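Local coordinates for glutathione S-transferase (Bombyx mori, PDB 4E8H), which probably catalyses the conjugation of glutathione to electrophilic compounds, working as a homodimer whose subunits each join a thioredoxin-like and an all-helical domain, at residues S87-P90 with Q95-I98; P151-E156 with V160-I165. One frame throughout, in Å; residues are numbered along the deposited sequence.

Contact 1 (S87-P90 with Q95-I98)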
loop_
_atom_site.group_PDB
_atom_site.type_symbol
_atom_site.label_atom_id
_atom_site.label_comp_id
_atom_site.label_asym_id
_atom_site.label_seq_id
_atom_site.Cartn_x
_atom_site.Cartn_y
_atom_site.Cartn_z
ATOM N N SER B 87 -18.041 3.689 -9.655
ATOM C CA SER B 87 -17.351 4.863 -10.217
ATOM C C SER B 87 -16.133 5.321 -9.405
ATOM O O SER B 87 -15.142 5.785 -9.974
ATOM C CB SER B 87 -18.326 6.026 -10.409
ATOM O OG SER B 87 -18.782 6.524 -9.162
ATOM N N LEU B 88 -16.217 5.188 -8.081
ATOM C CA LEU B 88 -15.113 5.531 -7.178
ATOM C C LEU B 88 -13.976 4.508 -7.197
ATOM O O LEU B 88 -12.888 4.774 -6.681
ATOM C CB LEU B 88 -15.615 5.676 -5.735
ATOM C CG LEU B 88 -16.104 7.003 -5.138
ATOM C CD1 LEU B 88 -16.183 6.860 -3.609
ATOM C CD2 LEU B 88 -15.214 8.185 -5.514
ATOM N N TYR B 89 -14.241 3.336 -7.769
ATOM C CA TYR B 89 -13.284 2.229 -7.782
ATOM C C TYR B 89 -13.764 1.172 -8.783
ATOM O O TYR B 89 -14.218 0.097 -8.380
ATOM C CB TYR B 89 -13.142 1.648 -6.364
ATOM C CG TYR B 89 -11.986 0.690 -6.147
ATOM C CD1 TYR B 89 -10.676 1.054 -6.465
ATOM C CD2 TYR B 89 -12.200 -0.571 -5.589
ATOM C CE1 TYR B 89 -9.611 0.174 -6.255
ATOM C CE2 TYR B 89 -11.142 -1.454 -5.372
ATOM C CZ TYR B 89 -9.853 -1.078 -5.710
ATOM O OH TYR B 89 -8.806 -1.947 -5.497
ATOM N N PRO B 90 -13.683 1.487 -10.096
ATOM C CA PRO B 90 -14.257 0.651 -11.156
ATOM C C PRO B 90 -13.691 -0.759 -11.205
ATOM O O PRO B 90 -12.564 -0.998 -10.765
ATOM C CB PRO B 90 -13.905 1.411 -12.442
ATOM C CG PRO B 90 -12.798 2.327 -12.064
ATOM C CD PRO B 90 -13.084 2.712 -10.655
ATOM N N GLN B 95 -8.520 0.084 -15.337
ATOM C CA GLN B 95 -8.866 1.245 -14.514
ATOM C C GLN B 95 -8.648 0.981 -13.022
ATOM O O GLN B 95 -8.174 1.859 -12.300
ATOM C CB GLN B 95 -10.300 1.705 -14.783
ATOM C CG GLN B 95 -10.467 2.480 -16.088
ATOM C CD GLN B 95 -11.918 2.805 -16.407
ATOM O OE1 GLN B 95 -12.839 2.151 -15.916
ATOM N NE2 GLN B 95 -12.128 3.817 -17.241
ATOM N N ARG B 96 -8.981 -0.229 -12.572
ATOM C CA ARG B 96 -8.737 -0.631 -11.187
ATOM C C ARG B 96 -7.240 -0.664 -10.870
ATOM O O ARG B 96 -6.824 -0.231 -9.794
ATOM C CB ARG B 96 -9.372 -1.992 -10.898
ATOM C CG ARG B 96 -9.261 -2.448 -9.446
ATOM C CD ARG B 96 -10.156 -3.639 -9.197
ATOM N NE ARG B 96 -11.558 -3.239 -9.094
ATOM C CZ ARG B 96 -12.310 -3.398 -8.010
ATOM N NH1 ARG B 96 -11.810 -3.973 -6.922
ATOM N NH2 ARG B 96 -13.573 -2.995 -8.018
ATOM N N ALA B 97 -6.443 -1.169 -11.813
ATOM C CA ALA B 97 -4.988 -1.268 -11.652
ATOM C C ALA B 97 -4.307 0.086 -11.455
ATOM O O ALA B 97 -3.417 0.218 -10.612
ATOM C CB ALA B 97 -4.367 -2.007 -12.830
ATOM N N ILE B 98 -4.722 1.081 -12.241
ATOM C CA ILE B 98 -4.197 2.445 -12.121
ATOM C C ILE B 98 -4.504 3.018 -10.733
ATOM O O ILE B 98 -3.625 3.593 -10.087
ATOM C CB ILE B 98 -4.741 3.379 -13.242
ATOM C CG1 ILE B 98 -4.344 2.843 -14.625
ATOM C CG2 ILE B 98 -4.226 4.809 -13.058
ATOM C CD1 ILE B 98 -5.071 3.507 -15.795
#
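P90 and R96 bring the backbones closest, with their CA atoms 5.7 Å apart, where the irregular run 87-90 passes beside the first turns of helix 93-124. The polar tie starts from R96: its NE donates to the carbonyl O of P90 at 3.0 Å, with an N-H...O angle of 145°, and the oxygen sits somewhat out of the guanidinium plane. CG of R96 stands anti to the backbone N (chi1 -176°), and a bend at chi3 folds the chain back so that NE meets that carbonyl while the guanidinium passes over one face of the Y89 ring. The two side chains cross nearly at a right angle and their planes are 47° apart, so this is a tilted approach with the arginine set toward the ring's rim; CE2 of Y89 in turn comes over a face of the guanidinium, 3.0 Å from NH1 of R96. The phenol OH turns elsewhere, to D100. Beside this, the P90 ring packs on Q95: P90 CG lies 3.7 Å from Q95 CB, with Q95 OE1 also 3.7 Å from P90 CB. R96 NH2 donates to OD1 of N80 in the same chain, and NH1 comes close to NH1 of R96 of the second subunit. This is the linker of the glutathione transferase fold, where the chain leaves the thioredoxin-like domain, enters the helical one and borders the dimer interface.

Contact 2 (P151-E156 with V160-I165); sequences PFVAGE and VADITI
The type I beta turn from F152 to G155 is tied to the first turn of helix 160-174 by D162, whose carboxylate the V153 amide meets. V153 N donates to OD1 of D162 at 2.9 Å, almost straight at 177° and on the syn side. OD1 also accepts from NE1 of W188, while OD2 takes the amide of T159; that last bond is consistent with one half of the N-capping box known at this helix in glutathione transferases. A water extends the grip: it donates to D162 OD2 at 2.6 Å and accepts from A154 N at 2.9 Å. The carboxylate is nearly perpendicular to the F152 ring, OD1 lying at the ring's edge and 3.4 Å from F152 CB. CG of D162 is anti to the carbonyl carbon (chi1 -60°), which sends the acid along V153, running opposite to it. With an alanine in its place, the N-H groups of V153, T159 and W188 would probably lose their acceptor and the turn be less firmly fixed. Apolar contacts flank the acid: V153 CG2 packs on A161 CB at 3.6 Å, and V153 CG1 meets I165 CD1 tip to tip at 4.1 Å.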
loop_
_atom_site.group_PDB
_atom_site.type_symbol
_atom_site.label_atom_id
_atom_site.label_comp_id
_atom_site.label_asym_id
_atom_site.label_seq_id
_atom_site.Cartn_x
_atom_site.Cartn_y
_atom_site.Cartn_z
ATOM N N PRO B 151 -7.864 14.998 -15.257
ATOM C CA PRO B 151 -8.432 15.857 -14.223
ATOM C C PRO B 151 -8.305 15.258 -12.817
ATOM O O PRO B 151 -8.352 15.995 -11.832
ATOM C CB PRO B 151 -9.902 15.970 -14.629
ATOM C CG PRO B 151 -10.181 14.731 -15.396
ATOM C CD PRO B 151 -8.904 14.367 -16.093
ATOM N N PHE B 152 -8.156 13.937 -12.736
ATOM C CA PHE B 152 -8.010 13.243 -11.455
ATOM C C PHE B 152 -6.844 12.259 -11.521
ATOM O O PHE B 152 -6.365 11.948 -12.613
ATOM C CB PHE B 152 -9.326 12.562 -11.059
ATOM C CG PHE B 152 -10.446 13.533 -10.800
ATOM C CD1 PHE B 152 -10.497 14.251 -9.608
ATOM C CD2 PHE B 152 -11.437 13.747 -11.754
ATOM C CE1 PHE B 152 -11.522 15.161 -9.364
ATOM C CE2 PHE B 152 -12.470 14.656 -11.518
ATOM C CZ PHE B 152 -12.511 15.363 -10.320
ATOM N N VAL B 153 -6.384 11.780 -10.367
ATOM C CA VAL B 153 -5.129 11.012 -10.311
ATOM C C VAL B 153 -5.114 9.743 -11.170
ATOM O O VAL B 153 -4.069 9.371 -11.702
ATOM C CB VAL B 153 -4.661 10.694 -8.857
ATOM C CG1 VAL B 153 -4.343 11.980 -8.101
ATOM C CG2 VAL B 153 -5.691 9.852 -8.105
ATOM N N ALA B 154 -6.269 9.099 -11.318
ATOM C CA ALA B 154 -6.348 7.837 -12.052
ATOM C C ALA B 154 -7.032 7.942 -13.418
ATOM O O ALA B 154 -7.130 6.946 -14.137
ATOM C CB ALA B 154 -7.022 6.771 -11.199
ATOM N N GLY B 155 -7.495 9.138 -13.777
ATOM C CA GLY B 155 -8.168 9.339 -15.059
ATOM C C GLY B 155 -9.228 10.425 -15.046
ATOM O O GLY B 155 -9.033 11.484 -14.450
ATOM N N GLU B 156 -10.356 10.148 -15.698
ATOM C CA GLU B 156 -11.399 11.153 -15.934
ATOM C C GLU B 156 -12.314 11.416 -14.740
ATOM O O GLU B 156 -12.895 12.497 -14.626
ATOM C CB GLU B 156 -12.241 10.786 -17.165
ATOM C CG GLU B 156 -11.502 10.909 -18.501
ATOM C CD GLU B 156 -10.915 12.294 -18.736
ATOM O OE1 GLU B 156 -11.647 13.297 -18.580
ATOM O OE2 GLU B 156 -9.719 12.379 -19.084
ATOM N N VAL B 160 -11.173 6.722 -5.035
ATOM C CA VAL B 160 -10.663 6.640 -3.659
ATOM C C VAL B 160 -9.218 7.142 -3.563
ATOM O O VAL B 160 -8.802 7.651 -2.519
ATOM C CB VAL B 160 -10.780 5.211 -3.055
ATOM C CG1 VAL B 160 -12.240 4.844 -2.822
ATOM C CG2 VAL B 160 -10.088 4.168 -3.940
ATOM N N ALA B 161 -8.472 7.006 -4.660
ATOM C CA ALA B 161 -7.096 7.489 -4.733
ATOM C C ALA B 161 -7.002 9.007 -4.547
ATOM O O ALA B 161 -6.141 9.480 -3.806
ATOM C CB ALA B 161 -6.440 7.051 -6.033
ATOM N N ASP B 162 -7.892 9.759 -5.202
ATOM C CA ASP B 162 -7.977 11.216 -5.010
ATOM C C ASP B 162 -8.310 11.585 -3.568
ATOM O O ASP B 162 -7.757 12.542 -3.027
ATOM C CB ASP B 162 -9.037 11.836 -5.922
ATOM C CG ASP B 162 -8.752 11.609 -7.385
ATOM O OD1 ASP B 162 -7.914 12.339 -7.954
ATOM O OD2 ASP B 162 -9.376 10.701 -7.969
ATOM N N ILE B 163 -9.219 10.825 -2.961
ATOM C CA ILE B 163 -9.691 11.105 -1.605
ATOM C C ILE B 163 -8.576 10.962 -0.557
ATOM O O ILE B 163 -8.428 11.832 0.304
ATOM C CB ILE B 163 -10.958 10.266 -1.240
ATOM C CG1 ILE B 163 -12.102 10.567 -2.224
ATOM C CG2 ILE B 163 -11.394 10.531 0.207
ATOM C CD1 ILE B 163 -13.391 9.772 -1.983
ATOM N N THR B 164 -7.781 9.894 -0.633
ATOM C CA THR B 164 -6.691 9.705 0.338
ATOM C C THR B 164 -5.498 10.643 0.102
ATOM O O THR B 164 -4.904 11.150 1.058
ATOM C CB THR B 164 -6.234 8.220 0.467
ATOM O OG1 THR B 164 -5.141 8.132 1.392
ATOM C CG2 THR B 164 -5.814 7.641 -0.880
ATOM N N ILE B 165 -5.170 10.876 -1.168
ATOM C CA ILE B 165 -4.095 11.795 -1.543
ATOM C C ILE B 165 -4.425 13.237 -1.120
ATOM O O ILE B 165 -3.551 13.950 -0.616
ATOM C CB ILE B 165 -3.743 11.677 -3.060
ATOM C CG1 ILE B 165 -3.006 10.355 -3.325
ATOM C CG2 ILE B 165 -2.901 12.867 -3.531
ATOM C CD1 ILE B 165 -2.901 9.954 -4.795
HETATM O O HOH W 1 -8.902 9.259 -10.066
#

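How the contacts relate
Contact 1 comes first along the chain and contact 2 follows some fifty residues later, yet their centres lie about 10 Å apart on the same side of the subunit's centre. Between them the chain runs out along helix 93-124 and returns along helix 130-146. The two touch directly: L88 O probably accepts a hydrogen bond from V160 N at 3.1 Å, joining the interdomain linker to the start of helix 160-174, and I98 packs on A154. Contact 1 borders the second subunit, whereas contact 2 is buried within the helical domain. Helix 71-82, at whose start glutathione is bound, touches segments 87-90 and 160-165, linking the thioredoxin-like domain to the helical one.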